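Local coordinates for CCHC-type domain-containing protein (Trypanosoma brucei brucei, PDB 7C45) that binds oligouridine RNA and probably acts as a 3'-5' exoribonuclease of the RNase D type, trimming guide RNAs in the trypanosome, at residues 69-73 / 188-193; 73-77 / 175-179; 100-104 / 141-147; 217-222 / 247-252. All coordinates share one frame. Residue numbers count along the deposited sequence, not the author numbering.

Contact 1: 69-73 / 188-193. With CA (calcium ion), chain E.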
# COMPACT_ATOMS: atom_id res chain seq x y z
N VAL A 69 1.07 3.15 17.66
CA VAL A 69 0.04 4.15 17.45
C VAL A 69 -0.02 4.46 15.96
O VAL A 69 0.98 4.32 15.24
CB VAL A 69 0.32 5.45 18.25
CG1 VAL A 69 1.45 6.23 17.65
CG2 VAL A 69 -0.92 6.33 18.35
N VAL A 70 -1.17 4.92 15.50
CA VAL A 70 -1.32 5.47 14.15
C VAL A 70 -1.48 6.98 14.29
O VAL A 70 -2.42 7.45 14.94
CB VAL A 70 -2.53 4.86 13.42
CG1 VAL A 70 -2.77 5.56 12.07
CG2 VAL A 70 -2.34 3.36 13.25
N PHE A 71 -0.54 7.74 13.73
CA PHE A 71 -0.67 9.19 13.77
C PHE A 71 -1.54 9.62 12.60
O PHE A 71 -1.28 9.23 11.47
CB PHE A 71 0.69 9.88 13.69
CG PHE A 71 1.57 9.67 14.91
CD1 PHE A 71 1.17 10.11 16.16
CD2 PHE A 71 2.84 9.09 14.77
CE1 PHE A 71 1.99 9.95 17.26
CE2 PHE A 71 3.67 8.91 15.86
CZ PHE A 71 3.25 9.35 17.11
N LEU A 72 -2.56 10.43 12.87
CA LEU A 72 -3.36 11.02 11.81
C LEU A 72 -3.00 12.50 11.77
O LEU A 72 -3.48 13.28 12.59
CB LEU A 72 -4.85 10.82 12.04
CG LEU A 72 -5.30 9.37 12.20
CD1 LEU A 72 -6.76 9.33 12.56
CD2 LEU A 72 -5.03 8.60 10.90
N PHE A 73 -2.16 12.87 10.82
CA PHE A 73 -1.72 14.26 10.74
C PHE A 73 -2.81 15.06 10.05
O PHE A 73 -3.11 14.82 8.89
CB PHE A 73 -0.41 14.37 9.96
CG PHE A 73 0.77 13.82 10.70
CD1 PHE A 73 1.39 14.57 11.68
CD2 PHE A 73 1.26 12.57 10.40
CE1 PHE A 73 2.48 14.08 12.36
CE2 PHE A 73 2.37 12.07 11.07
CZ PHE A 73 2.98 12.83 12.05
N ALA A 188 -9.55 6.31 8.01
CA ALA A 188 -8.24 6.81 7.60
C ALA A 188 -7.11 6.03 8.25
O ALA A 188 -6.02 5.94 7.68
CB ALA A 188 -8.11 8.30 7.92
N ALA A 189 -7.32 5.49 9.45
CA ALA A 189 -6.22 4.84 10.15
C ALA A 189 -5.92 3.44 9.62
O ALA A 189 -4.82 2.95 9.85
CB ALA A 189 -6.53 4.72 11.65
N GLY A 190 -6.85 2.83 8.90
CA GLY A 190 -6.75 1.39 8.65
C GLY A 190 -5.58 1.02 7.76
O GLY A 190 -4.86 0.06 8.04
N ASP A 191 -5.37 1.76 6.67
CA ASP A 191 -4.41 1.29 5.68
C ASP A 191 -2.98 1.20 6.22
O ASP A 191 -2.26 0.26 5.88
CB ASP A 191 -4.42 2.16 4.43
CG ASP A 191 -5.63 1.92 3.57
OD1 ASP A 191 -6.30 0.88 3.72
OD2 ASP A 191 -5.92 2.79 2.72
N VAL A 192 -2.55 2.17 7.04
CA VAL A 192 -1.15 2.14 7.45
C VAL A 192 -0.89 0.99 8.42
O VAL A 192 0.21 0.44 8.45
CB VAL A 192 -0.66 3.47 8.06
CG1 VAL A 192 -0.43 4.51 6.94
CG2 VAL A 192 -1.62 3.97 9.16
N ARG A 193 -1.90 0.61 9.22
CA ARG A 193 -1.76 -0.62 10.01
C ARG A 193 -1.50 -1.81 9.10
O ARG A 193 -0.61 -2.62 9.35
CB ARG A 193 -3.02 -0.88 10.85
CG ARG A 193 -3.33 0.11 11.95
CD ARG A 193 -4.40 -0.48 12.86
NE ARG A 193 -5.00 0.51 13.73
CZ ARG A 193 -6.17 1.10 13.51
NH1 ARG A 193 -6.88 0.83 12.42
NH2 ARG A 193 -6.62 2.01 14.36
CA CA E . -6.09 5.20 2.83
O HOH W 1 -7.02 4.06 5.29
O HOH W 2 -8.52 4.70 2.79
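A helix packed on a sheet forms this buried, largely apolar contact in the 3'-5' exonuclease domain, whose mixed sheet and flanking helices belong to the RNase H-like clan. It shows how a helix can pack on a sheet with one side and offer a metal ligand from another. The segment axes of strand 70-73 and helix 188-193 come within 8.7 Å, at 132° between their directions. Side chains alternate along the strand, so Val70 and Leu72 point toward the helix, while Phe71 points away and packs against helix 22-33. The small Ala188 and Ala189 let the helix come close: CD2 of Leu72 lies 4.2 Å from CB of Ala189, and CG1 of Val70 3.9 Å from the same atom. The aliphatic part of Arg193 covers Val70, with CG2 of Val70 3.6 Å from CG of Arg193, while its guanidinium pairs with Glu186. Asp191 takes no part in the packing; with Asp41, Glu43 and an RNA phosphate it binds calcium, OD2 of Asp191 lying 2.4 Å from the ion. One residue further on, the helix returns to the strand, where CG2 of Val192 meets CG1 of Val70 at 3.5 Å.

Contact 2: 73-77 / 175-179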
# COMPACT_ATOMS: atom_id res chain seq x y z
N PHE A 73 -2.16 12.87 10.82
CA PHE A 73 -1.72 14.26 10.74
C PHE A 73 -2.81 15.06 10.05
O PHE A 73 -3.11 14.82 8.89
CB PHE A 73 -0.41 14.37 9.96
CG PHE A 73 0.77 13.82 10.70
CD1 PHE A 73 1.39 14.57 11.68
CD2 PHE A 73 1.26 12.57 10.40
CE1 PHE A 73 2.48 14.08 12.36
CE2 PHE A 73 2.37 12.07 11.07
CZ PHE A 73 2.98 12.83 12.05
N ASP A 74 -3.40 16.01 10.78
CA ASP A 74 -4.44 16.86 10.20
C ASP A 74 -3.73 18.02 9.49
O ASP A 74 -3.55 19.11 10.04
CB ASP A 74 -5.41 17.33 11.27
CG ASP A 74 -6.57 18.12 10.70
OD1 ASP A 74 -6.50 18.51 9.53
OD2 ASP A 74 -7.55 18.36 11.43
N VAL A 75 -3.31 17.75 8.26
CA VAL A 75 -2.60 18.77 7.48
C VAL A 75 -3.52 19.96 7.17
O VAL A 75 -3.08 21.11 7.15
CB VAL A 75 -2.03 18.11 6.19
CG1 VAL A 75 -1.37 19.15 5.27
CG2 VAL A 75 -1.01 17.05 6.56
N LEU A 76 -4.81 19.71 6.95
CA LEU A 76 -5.74 20.81 6.68
C LEU A 76 -5.76 21.79 7.84
O LEU A 76 -5.68 23.01 7.65
CB LEU A 76 -7.14 20.27 6.41
CG LEU A 76 -8.25 21.25 6.04
CD1 LEU A 76 -7.93 21.90 4.70
CD2 LEU A 76 -9.62 20.56 6.05
N THR A 77 -5.76 21.27 9.07
CA THR A 77 -5.82 22.15 10.23
C THR A 77 -4.44 22.74 10.55
O THR A 77 -4.33 23.94 10.78
CB THR A 77 -6.37 21.38 11.44
OG1 THR A 77 -7.73 21.00 11.18
CG2 THR A 77 -6.33 22.26 12.67
N TRP A 175 -13.41 14.65 2.87
CA TRP A 175 -12.39 14.80 3.90
C TRP A 175 -12.18 16.24 4.32
O TRP A 175 -11.21 16.54 5.03
CB TRP A 175 -11.07 14.18 3.41
CG TRP A 175 -11.18 12.69 3.28
CD1 TRP A 175 -11.38 11.98 2.13
CD2 TRP A 175 -11.14 11.74 4.34
NE1 TRP A 175 -11.44 10.64 2.40
CE2 TRP A 175 -11.31 10.46 3.76
CE3 TRP A 175 -10.96 11.83 5.73
CZ2 TRP A 175 -11.30 9.29 4.51
CZ3 TRP A 175 -10.98 10.68 6.48
CH2 TRP A 175 -11.13 9.42 5.87
N ASP A 176 -13.07 17.14 3.93
CA ASP A 176 -12.97 18.53 4.34
C ASP A 176 -13.63 18.83 5.68
O ASP A 176 -13.32 19.86 6.28
CB ASP A 176 -13.60 19.44 3.27
CG ASP A 176 -15.08 19.11 3.01
OD1 ASP A 176 -15.47 17.93 3.01
OD2 ASP A 176 -15.82 20.07 2.77
N ILE A 177 -14.53 17.97 6.15
CA ILE A 177 -15.31 18.32 7.33
C ILE A 177 -14.43 18.27 8.56
O ILE A 177 -13.55 17.41 8.69
CB ILE A 177 -16.52 17.38 7.49
CG1 ILE A 177 -16.08 15.93 7.55
CG2 ILE A 177 -17.53 17.59 6.37
CD1 ILE A 177 -17.19 14.99 7.95
N ARG A 178 -14.65 19.22 9.46
CA ARG A 178 -13.96 19.23 10.76
C ARG A 178 -14.97 19.57 11.85
O ARG A 178 -15.81 20.44 11.68
CB ARG A 178 -12.81 20.24 10.78
CG ARG A 178 -11.61 19.86 9.93
CD ARG A 178 -11.01 18.53 10.38
NE ARG A 178 -9.80 18.20 9.65
CZ ARG A 178 -9.77 17.68 8.43
NH1 ARG A 178 -10.90 17.40 7.80
NH2 ARG A 178 -8.62 17.41 7.85
N PRO A 179 -14.92 18.85 12.96
CA PRO A 179 -14.06 17.71 13.24
C PRO A 179 -14.44 16.52 12.38
O PRO A 179 -15.59 16.41 11.98
CB PRO A 179 -14.35 17.40 14.71
CG PRO A 179 -15.75 17.90 14.91
CD PRO A 179 -15.85 19.12 14.06
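Two loosely facing segments can be joined by one well-placed arginine, and Arg178 does this for residues 73-77 and 175-179. With chi1 and chi2 both m and chi3 t, its side chain curls back along its own loop before presenting the guanidinium to Asp74. The result is a bidentate salt bridge: NE of Arg178 to OD2 of Asp74 and NH2 of Arg178 to OD1 of Asp74, each 2.9 Å. NH1 of Arg178 turns to its own loop, donating to O of Trp175 (2.9 Å) and O of Ile177 (2.8 Å). Asp74, with chi1 t, is also the N-cap of the following short helix; its OD1 accepts from N of Thr77 at 2.9 Å, and OG1 of Thr77, set by an m rotamer, donates to its OD2 at 2.7 Å. Leu76 (t, p) lays CD2 over one face of the guanidinium and reaches O of Asp176 at 3.8 Å. The contact thus ties the turn from strand 70-74 into helix 75-78 to the loop before helix 182-202, beside strand 57-64, whose Ser58 also bonds Arg178.

Contact 3: 100-104 / 141-147. With nucleotides of chain B.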
# COMPACT_ATOMS: atom_id res chain seq x y z
N PHE A 100 4.71 2.34 1.43
CA PHE A 100 3.48 2.79 0.78
C PHE A 100 2.74 1.58 0.24
O PHE A 100 3.31 0.51 0.09
CB PHE A 100 3.74 3.75 -0.39
CG PHE A 100 4.14 5.14 0.03
CD1 PHE A 100 5.46 5.44 0.29
CD2 PHE A 100 3.19 6.14 0.13
CE1 PHE A 100 5.83 6.73 0.66
CE2 PHE A 100 3.54 7.43 0.48
CZ PHE A 100 4.87 7.72 0.76
N PHE A 101 1.47 1.79 -0.08
CA PHE A 101 0.70 0.84 -0.89
C PHE A 101 0.13 1.65 -2.06
O PHE A 101 -0.87 2.37 -1.91
CB PHE A 101 -0.40 0.14 -0.10
CG PHE A 101 -1.02 -1.02 -0.85
CD1 PHE A 101 -0.44 -2.26 -0.78
CD2 PHE A 101 -2.14 -0.85 -1.64
CE1 PHE A 101 -0.98 -3.34 -1.46
CE2 PHE A 101 -2.67 -1.90 -2.34
CZ PHE A 101 -2.09 -3.16 -2.25
N ASP A 102 0.80 1.52 -3.21
CA ASP A 102 0.66 2.40 -4.37
C ASP A 102 1.06 3.82 -3.99
O ASP A 102 0.22 4.60 -3.52
CB ASP A 102 -0.76 2.38 -4.96
CG ASP A 102 -0.82 3.07 -6.34
OD1 ASP A 102 0.18 3.70 -6.71
OD2 ASP A 102 -1.85 2.98 -7.04
N CYS A 103 2.32 4.17 -4.24
CA CYS A 103 2.87 5.47 -3.85
C CYS A 103 2.60 6.57 -4.88
O CYS A 103 2.92 7.73 -4.62
CB CYS A 103 4.38 5.39 -3.64
SG CYS A 103 5.37 5.05 -5.11
N ARG A 104 2.02 6.23 -6.02
CA ARG A 104 2.12 7.13 -7.17
C ARG A 104 1.42 8.46 -6.91
O ARG A 104 2.02 9.53 -7.00
CB ARG A 104 1.55 6.46 -8.41
CG ARG A 104 2.45 5.34 -8.94
CD ARG A 104 1.74 4.58 -10.07
NE ARG A 104 0.50 4.03 -9.59
CZ ARG A 104 -0.41 3.46 -10.36
NH1 ARG A 104 -0.19 3.31 -11.67
NH2 ARG A 104 -1.54 3.03 -9.81
N ARG A 141 -1.69 -4.64 -10.69
CA ARG A 141 -1.73 -4.06 -9.36
C ARG A 141 -2.99 -4.53 -8.65
O ARG A 141 -4.10 -4.25 -9.11
CB ARG A 141 -1.70 -2.54 -9.41
CG ARG A 141 -0.42 -1.92 -9.91
CD ARG A 141 -0.56 -0.39 -9.91
NE ARG A 141 0.63 0.28 -10.42
CZ ARG A 141 1.62 0.71 -9.65
NH1 ARG A 141 1.56 0.55 -8.32
NH2 ARG A 141 2.66 1.30 -10.19
N SER A 142 -2.82 -5.22 -7.54
CA SER A 142 -3.96 -5.68 -6.76
C SER A 142 -4.26 -4.70 -5.64
O SER A 142 -3.37 -4.01 -5.14
CB SER A 142 -3.70 -7.08 -6.20
OG SER A 142 -3.65 -7.99 -7.28
N GLY A 143 -5.53 -4.62 -5.27
CA GLY A 143 -5.95 -3.75 -4.21
C GLY A 143 -5.54 -4.30 -2.85
O GLY A 143 -5.17 -5.45 -2.69
N MET A 144 -5.64 -3.43 -1.84
CA MET A 144 -5.21 -3.77 -0.49
C MET A 144 -5.92 -5.01 0.04
O MET A 144 -5.30 -5.85 0.72
CB MET A 144 -5.48 -2.57 0.42
CG MET A 144 -5.23 -2.80 1.88
SD MET A 144 -3.50 -3.07 2.29
CE MET A 144 -2.91 -1.38 2.34
N GLY A 145 -7.21 -5.15 -0.23
CA GLY A 145 -7.94 -6.30 0.30
C GLY A 145 -7.40 -7.62 -0.22
O GLY A 145 -7.18 -8.56 0.55
N TYR A 146 -7.18 -7.69 -1.53
CA TYR A 146 -6.62 -8.89 -2.16
C TYR A 146 -5.21 -9.18 -1.65
O TYR A 146 -4.86 -10.34 -1.40
CB TYR A 146 -6.61 -8.70 -3.67
CG TYR A 146 -6.17 -9.94 -4.43
CD1 TYR A 146 -4.84 -10.22 -4.63
CD2 TYR A 146 -7.11 -10.83 -4.93
CE1 TYR A 146 -4.44 -11.36 -5.31
CE2 TYR A 146 -6.73 -11.95 -5.63
CZ TYR A 146 -5.40 -12.21 -5.81
OH TYR A 146 -5.01 -13.34 -6.49
N VAL A 147 -4.38 -8.15 -1.54
CA VAL A 147 -3.02 -8.40 -1.07
C VAL A 147 -3.04 -8.85 0.37
O VAL A 147 -2.29 -9.76 0.76
CB VAL A 147 -2.14 -7.16 -1.26
CG1 VAL A 147 -0.75 -7.45 -0.69
CG2 VAL A 147 -2.08 -6.79 -2.69
P U B 6 -12.44 -11.51 -10.26
OP1 U B 6 -13.82 -11.02 -10.28
OP2 U B 6 -11.59 -11.36 -11.47
O5' U B 6 -11.64 -10.81 -9.09
C5' U B 6 -12.12 -10.84 -7.75
C4' U B 6 -11.51 -9.73 -6.94
O4' U B 6 -10.10 -10.02 -6.73
C3' U B 6 -11.56 -8.34 -7.59
O3' U B 6 -11.63 -7.38 -6.55
C2' U B 6 -10.19 -8.24 -8.25
O2' U B 6 -9.72 -6.92 -8.47
C1' U B 6 -9.31 -8.96 -7.24
N1 U B 6 -8.10 -9.54 -7.83
C2 U B 6 -6.92 -8.90 -7.54
O2 U B 6 -6.85 -7.90 -6.84
N3 U B 6 -5.80 -9.48 -8.08
C4 U B 6 -5.77 -10.59 -8.88
O4 U B 6 -4.67 -10.98 -9.30
C5 U B 6 -7.05 -11.18 -9.14
C6 U B 6 -8.16 -10.65 -8.63
P U B 8 -8.84 -2.23 -8.66
OP1 U B 8 -9.58 -1.56 -9.75
OP2 U B 8 -8.54 -3.67 -8.81
O5' U B 8 -7.54 -1.36 -8.42
C5' U B 8 -6.33 -1.96 -7.99
C4' U B 8 -5.28 -0.91 -7.76
O4' U B 8 -5.04 -0.19 -8.99
C3' U B 8 -5.61 0.17 -6.76
O3' U B 8 -5.39 -0.26 -5.43
C2' U B 8 -4.70 1.31 -7.19
O2' U B 8 -3.36 1.07 -6.76
C1' U B 8 -4.73 1.15 -8.71
N1 U B 8 -5.77 1.98 -9.36
C2 U B 8 -5.47 3.30 -9.59
O2 U B 8 -4.43 3.79 -9.23
N3 U B 8 -6.47 4.01 -10.22
C4 U B 8 -7.68 3.48 -10.65
O4 U B 8 -8.50 4.21 -11.23
C5 U B 8 -7.89 2.09 -10.40
C6 U B 8 -6.94 1.40 -9.77
P U B 9 -6.24 0.36 -4.22
OP1 U B 9 -5.79 -0.36 -3.00
OP2 U B 9 -7.66 0.31 -4.63
O5' U B 9 -5.80 1.89 -4.20
C5' U B 9 -4.65 2.33 -3.48
C4' U B 9 -4.36 3.81 -3.66
O4' U B 9 -4.31 4.18 -5.05
C3' U B 9 -5.34 4.80 -3.05
O3' U B 9 -5.18 4.93 -1.66
C2' U B 9 -5.04 6.08 -3.82
O2' U B 9 -3.87 6.73 -3.34
C1' U B 9 -4.74 5.52 -5.21
N1 U B 9 -5.93 5.54 -6.08
C2 U B 9 -6.32 6.76 -6.62
O2 U B 9 -5.75 7.81 -6.43
N3 U B 9 -7.44 6.72 -7.42
C4 U B 9 -8.18 5.60 -7.72
O4 U B 9 -9.16 5.72 -8.45
C5 U B 9 -7.72 4.38 -7.12
C6 U B 9 -6.63 4.39 -6.34
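The RNA-binding cleft of the exonuclease domain is built here from a loop after strand 97-100 and the N-terminus of helix 144-152, and it shows how one contact can serve both fold and substrate. Phe101 fills the interface: SD of Met144 stands 4.4 Å from the centroid of its ring, a Met-aromatic contact over the face, while CZ of Phe101 touches CG2 of Val147 at 3.7 Å. Asp102 and Arg104 form a salt bridge, OD2 of Asp102 to NH2 of Arg104 at 2.8 Å. The Arg104 guanidinium lies flat on that of Arg141, centres 3.5 Å apart; Asp237 bridges both, offsetting their like charges, and Arg141 also donates to O of Glu242. N3 of U6 of RNA chain B donates to OG of Ser142 at 2.7 Å, and the same base lies over the ring of Tyr146. N of Met144, at the helix start, donates to OP1 of U9 at 3.3 Å. A ribose is recognised at U8, whose O2' donates to OD2 of Asp102 at a very short 2.5 Å.

Contact 4: 217-222 / 247-252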
# COMPACT_ATOMS: atom_id res chain seq x y z
N ARG A 217 14.61 -0.18 -5.53
CA ARG A 217 15.06 0.54 -6.72
C ARG A 217 13.90 0.79 -7.67
O ARG A 217 13.77 1.89 -8.23
CB ARG A 217 16.18 -0.24 -7.42
CG ARG A 217 17.47 -0.33 -6.60
CD ARG A 217 18.02 1.05 -6.29
NE ARG A 217 17.47 1.58 -5.04
CZ ARG A 217 17.21 2.87 -4.81
NH1 ARG A 217 16.71 3.24 -3.64
NH2 ARG A 217 17.43 3.78 -5.75
N LEU A 218 13.02 -0.19 -7.82
CA LEU A 218 11.86 0.00 -8.67
C LEU A 218 10.94 1.07 -8.10
O LEU A 218 10.46 1.96 -8.82
CB LEU A 218 11.13 -1.33 -8.86
CG LEU A 218 9.80 -1.33 -9.60
CD1 LEU A 218 9.91 -0.71 -11.01
CD2 LEU A 218 9.28 -2.76 -9.70
N THR A 219 10.73 1.03 -6.78
CA THR A 219 9.95 2.10 -6.16
C THR A 219 10.63 3.46 -6.34
O THR A 219 9.94 4.47 -6.56
CB THR A 219 9.75 1.81 -4.68
OG1 THR A 219 9.17 0.51 -4.51
CG2 THR A 219 8.83 2.83 -4.07
N ALA A 220 11.96 3.52 -6.22
CA ALA A 220 12.64 4.80 -6.41
C ALA A 220 12.38 5.36 -7.80
O ALA A 220 12.29 6.58 -7.97
CB ALA A 220 14.14 4.67 -6.18
N GLN A 221 12.27 4.49 -8.80
CA GLN A 221 11.93 4.95 -10.14
C GLN A 221 10.55 5.58 -10.17
O GLN A 221 10.33 6.58 -10.85
CB GLN A 221 12.00 3.77 -11.12
CG GLN A 221 11.74 4.14 -12.58
CD GLN A 221 12.71 5.19 -13.08
OE1 GLN A 221 12.33 6.34 -13.29
NE2 GLN A 221 13.97 4.81 -13.24
N TYR A 222 9.59 4.98 -9.46
CA TYR A 222 8.25 5.56 -9.38
C TYR A 222 8.28 6.92 -8.70
O TYR A 222 7.58 7.85 -9.12
CB TYR A 222 7.30 4.61 -8.65
CG TYR A 222 6.73 3.61 -9.59
CD1 TYR A 222 5.71 3.96 -10.46
CD2 TYR A 222 7.21 2.31 -9.63
CE1 TYR A 222 5.20 3.05 -11.37
CE2 TYR A 222 6.70 1.38 -10.53
CZ TYR A 222 5.69 1.76 -11.40
OH TYR A 222 5.18 0.85 -12.32
N TRP A 247 9.70 -1.70 -16.85
CA TRP A 247 10.37 -1.49 -15.57
C TRP A 247 10.52 -2.81 -14.80
O TRP A 247 11.54 -3.03 -14.14
CB TRP A 247 9.61 -0.47 -14.73
CG TRP A 247 9.76 0.91 -15.25
CD1 TRP A 247 10.40 1.31 -16.39
CD2 TRP A 247 9.28 2.10 -14.62
NE1 TRP A 247 10.32 2.67 -16.53
CE2 TRP A 247 9.65 3.18 -15.46
CE3 TRP A 247 8.58 2.35 -13.46
CZ2 TRP A 247 9.33 4.50 -15.14
CZ3 TRP A 247 8.25 3.66 -13.15
CH2 TRP A 247 8.62 4.71 -14.00
N LEU A 248 9.52 -3.68 -14.87
CA LEU A 248 9.64 -4.99 -14.22
C LEU A 248 10.81 -5.77 -14.81
O LEU A 248 11.63 -6.35 -14.08
CB LEU A 248 8.34 -5.77 -14.38
CG LEU A 248 7.20 -5.31 -13.44
CD1 LEU A 248 5.87 -5.87 -13.85
CD2 LEU A 248 7.48 -5.69 -12.02
N GLU A 249 10.89 -5.80 -16.15
CA GLU A 249 12.01 -6.49 -16.79
C GLU A 249 13.34 -5.93 -16.32
O GLU A 249 14.28 -6.69 -16.06
CB GLU A 249 11.90 -6.39 -18.32
CG GLU A 249 10.63 -7.00 -18.93
CD GLU A 249 10.82 -8.42 -19.47
OE1 GLU A 249 11.80 -9.08 -19.06
OE2 GLU A 249 9.99 -8.86 -20.30
N ARG A 250 13.43 -4.61 -16.15
CA ARG A 250 14.69 -3.97 -15.80
C ARG A 250 15.07 -4.22 -14.34
O ARG A 250 16.20 -4.62 -14.04
CB ARG A 250 14.60 -2.48 -16.08
CG ARG A 250 15.74 -1.67 -15.52
CD ARG A 250 15.53 -0.22 -15.93
NE ARG A 250 16.55 0.67 -15.38
CZ ARG A 250 16.53 1.98 -15.54
NH1 ARG A 250 17.49 2.73 -15.01
NH2 ARG A 250 15.54 2.55 -16.22
N TYR A 251 14.14 -3.98 -13.42
CA TYR A 251 14.47 -4.02 -12.00
C TYR A 251 14.32 -5.39 -11.37
O TYR A 251 15.06 -5.72 -10.43
CB TYR A 251 13.59 -3.01 -11.24
CG TYR A 251 13.95 -1.58 -11.58
CD1 TYR A 251 14.94 -0.91 -10.88
CD2 TYR A 251 13.32 -0.92 -12.63
CE1 TYR A 251 15.30 0.38 -11.21
CE2 TYR A 251 13.66 0.39 -12.95
CZ TYR A 251 14.66 1.03 -12.24
OH TYR A 251 15.02 2.31 -12.56
N ILE A 252 13.39 -6.20 -11.85
CA ILE A 252 13.13 -7.52 -11.29
C ILE A 252 13.76 -8.62 -12.14
O ILE A 252 14.28 -9.60 -11.60
CB ILE A 252 11.61 -7.74 -11.12
CG1 ILE A 252 10.95 -6.56 -10.38
CG2 ILE A 252 11.35 -9.02 -10.36
CD1 ILE A 252 11.54 -6.29 -9.01
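Leu218 sits at the apolar centre of this helix-helix contact, an example of two obliquely antiparallel helices packed round a leucine set among larger residues. Its CD1 lies 3.7 Å from CB of Trp247 and 3.8 Å from CD2 of Tyr251, while its CD2 meets CD2 of Leu248 at 4.1 Å and CG1 of Ile252 at 4.2 Å. The backbone joins in as well: CA of Leu218 lies 4.1 Å from the centroid of the Tyr251 ring in a CH-pi contact. Aromatic groups extend the interface. Trp247 directs its edge at the face of Tyr222 in a T-shaped pair, with centroids 4.8 Å apart and planes at 74°, and CG of Gln221 rests 3.4 Å from the centroid of the Trp247 six-membered ring, over its face. Further out the glutamine turns polar: NE2 of Gln221 donates to OH of Tyr251 at 2.8 Å, and the exposed Arg250 comes near at this edge. The segment axes come within 10.3 Å at 138°. Helix 124-136 lies against the pair, Val126 touching Leu218, Ala130 touching Ile252 and Trp133 touching Leu248, while the hydroxyl of Tyr222 bonds Asp237 in the loop that connects the two helices.

Overall arrangement
Burial alone does not set the chemistry of these four contacts. Contacts 1 and 3 are fully buried, yet the first is a largely apolar helix-on-sheet interface whereas the third mixes aromatic packing with charge and bound RNA. Contacts 2 and 4 are only partly buried: one relies on a salt bridge, the other on aromatic and aliphatic side chains with a single polar bond. Contacts 1 and 2 share strand 70-74 and touch through Ala188 and Trp175; contact 3 meets contact 1 where Met144 packs on Asp191. Tyr222 carries contact 4 to Arg141 and Arg104 of contact 3. Contacts 2 and 4 stand farthest apart, their centres about 34 Å from each other.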